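Local coordinates for protein uroporphyrin-III C-methyltransferase (Thermus thermophilus, PDB 1VE2) that probably transfers methyl groups from S-adenosyl-L-methionine to uroporphyrinogen III in porphyrin biosynthesis, at residues L129-L134 and V222-E227. Residues are numbered along the deposited sequence; the frame is centred on the assembly and turned at random.
Sequences LTHRGL and VGLYGE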
loop_
_atom_site.group_PDB
_atom_site.type_symbol
_atom_site.label_atom_id
_atom_site.label_comp_id
_atom_site.label_asym_id
_atom_site.label_seq_id
_atom_site.Cartn_x
_atom_site.Cartn_y
_atom_site.Cartn_z
ATOM N N LEU A 129 4.742 -10.462 0.700
ATOM C CA LEU A 129 6.010 -9.851 0.315
ATOM C C LEU A 129 7.056 -10.182 1.364
ATOM O O LEU A 129 8.247 -10.000 1.149
ATOM C CB LEU A 129 5.866 -8.329 0.196
ATOM C CG LEU A 129 5.052 -7.876 -1.018
ATOM C CD1 LEU A 129 4.881 -6.358 -0.998
ATOM C CD2 LEU A 129 5.762 -8.328 -2.290
ATOM N N THR A 130 6.593 -10.652 2.516
ATOM C CA THR A 130 7.482 -11.043 3.600
ATOM C C THR A 130 6.949 -12.343 4.178
ATOM O O THR A 130 5.755 -12.616 4.086
ATOM C CB THR A 130 7.524 -9.980 4.712
ATOM O OG1 THR A 130 6.193 -9.727 5.181
ATOM C CG2 THR A 130 8.142 -8.682 4.186
ATOM N N HIS A 131 7.834 -13.140 4.770
ATOM C CA HIS A 131 7.441 -14.415 5.358
ATOM C C HIS A 131 8.588 -14.936 6.215
ATOM O O HIS A 131 9.752 -14.828 5.836
ATOM C CB HIS A 131 7.100 -15.417 4.249
ATOM C CG HIS A 131 6.441 -16.667 4.745
ATOM N ND1 HIS A 131 7.118 -17.860 4.884
ATOM C CD2 HIS A 131 5.176 -16.902 5.164
ATOM C CE1 HIS A 131 6.297 -18.776 5.367
ATOM N NE2 HIS A 131 5.114 -18.221 5.547
ATOM N N ARG A 132 8.263 -15.489 7.378
ATOM C CA ARG A 132 9.292 -16.002 8.280
ATOM C C ARG A 132 10.328 -16.854 7.558
ATOM O O ARG A 132 9.986 -17.791 6.849
ATOM C CB ARG A 132 8.647 -16.815 9.403
ATOM C CG ARG A 132 7.738 -17.925 8.914
ATOM C CD ARG A 132 6.900 -18.491 10.050
ATOM N NE ARG A 132 7.713 -19.084 11.104
ATOM C CZ ARG A 132 7.211 -19.653 12.197
ATOM N NH1 ARG A 132 5.897 -19.702 12.377
ATOM N NH2 ARG A 132 8.022 -20.172 13.109
ATOM N N GLY A 133 11.598 -16.501 7.724
ATOM C CA GLY A 133 12.669 -17.258 7.096
ATOM C C GLY A 133 12.948 -16.981 5.631
ATOM O O GLY A 133 13.968 -17.431 5.106
ATOM N N LEU A 134 12.062 -16.242 4.967
ATOM C CA LEU A 134 12.240 -15.940 3.549
ATOM C C LEU A 134 12.504 -14.459 3.271
ATOM O O LEU A 134 13.350 -14.112 2.441
ATOM C CB LEU A 134 11.000 -16.380 2.761
ATOM C CG LEU A 134 10.616 -17.860 2.858
ATOM C CD1 LEU A 134 9.375 -18.134 2.013
ATOM C CD2 LEU A 134 11.781 -18.709 2.379
ATOM N N VAL A 222 9.035 -15.391 -3.106
ATOM C CA VAL A 222 8.300 -15.748 -4.318
ATOM C C VAL A 222 8.232 -17.272 -4.485
ATOM O O VAL A 222 7.423 -17.793 -5.264
ATOM C CB VAL A 222 8.959 -15.095 -5.563
ATOM C CG1 VAL A 222 8.249 -15.523 -6.831
ATOM C CG2 VAL A 222 8.898 -13.571 -5.441
ATOM N N GLY A 223 9.064 -17.986 -3.731
ATOM C CA GLY A 223 9.065 -19.437 -3.817
ATOM C C GLY A 223 7.768 -20.049 -3.328
ATOM O O GLY A 223 7.479 -21.211 -3.598
ATOM N N LEU A 224 6.973 -19.263 -2.610
ATOM C CA LEU A 224 5.697 -19.741 -2.083
ATOM C C LEU A 224 4.529 -19.471 -3.028
ATOM O O LEU A 224 3.426 -19.976 -2.821
ATOM C CB LEU A 224 5.380 -19.041 -0.765
ATOM C CG LEU A 224 6.276 -19.211 0.458
ATOM C CD1 LEU A 224 5.814 -18.241 1.535
ATOM C CD2 LEU A 224 6.214 -20.645 0.955
ATOM N N TYR A 225 4.773 -18.670 -4.057
ATOM C CA TYR A 225 3.715 -18.271 -4.972
ATOM C C TYR A 225 2.983 -19.373 -5.723
ATOM O O TYR A 225 1.794 -19.237 -6.009
ATOM C CB TYR A 225 4.260 -17.217 -5.937
ATOM C CG TYR A 225 4.493 -15.862 -5.275
ATOM C CD1 TYR A 225 4.487 -15.728 -3.881
ATOM C CD2 TYR A 225 4.719 -14.719 -6.040
ATOM C CE1 TYR A 225 4.696 -14.487 -3.270
ATOM C CE2 TYR A 225 4.932 -13.470 -5.439
ATOM C CZ TYR A 225 4.920 -13.365 -4.057
ATOM O OH TYR A 225 5.137 -12.141 -3.464
ATOM N N GLY A 226 3.677 -20.464 -6.035
ATOM C CA GLY A 226 3.032 -21.555 -6.744
ATOM C C GLY A 226 1.900 -22.156 -5.934
ATOM O O GLY A 226 0.824 -22.442 -6.459
ATOM N N GLU A 227 2.133 -22.334 -4.642
ATOM C CA GLU A 227 1.133 -22.916 -3.766
ATOM C C GLU A 227 0.051 -21.924 -3.344
ATOM O O GLU A 227 -1.061 -22.323 -3.005
ATOM C CB GLU A 227 1.833 -23.510 -2.539
ATOM C CG GLU A 227 0.912 -24.011 -1.435
ATOM C CD GLU A 227 1.673 -24.736 -0.334
ATOM O OE1 GLU A 227 2.824 -24.342 -0.045
ATOM O OE2 GLU A 227 1.121 -25.688 0.251
#
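Leu224 reaches from the 3-10 segment 222-224 into the loop 129-134, where His131 and Leu134 receive it. Its CB points at the loop, and CG, anti to the carbonyl carbon (chi1 -63°), comes within 3.6 Å of Leu134 CD1. Leu224 CD1 carries most of the contact: it sits over the middle of the His131 imidazole, 3.7 Å from the ring centroid, a CH-pi contact only 13° off the ring normal. The same methyl packs 3.6 Å from Leu134 CD1, with which Leu224 CD2 keeps a looser contact. Arg132 CG lies over the opposite face of the imidazole, offset toward its rim. Trimming His131 to an alanine is likely to strip Leu224 CD1 of the flat surface beneath it and open a gap beside Leu134. Leu134 N donates a 2.8 Å hydrogen bond to His131 O, closing a turn in the loop. Deeper in, Leu129 CD2 approaches Tyr225 OH at 4.0 Å, while that hydroxyl hydrogen-bonds to Pro128 O. Leu100 of the second subunit packs on His131. The loop before strand 138-142 thus packs on the chain after strand 214-218, two strands of one mixed sheet, beside the dimer partner in the tetrapyrrole methylase fold.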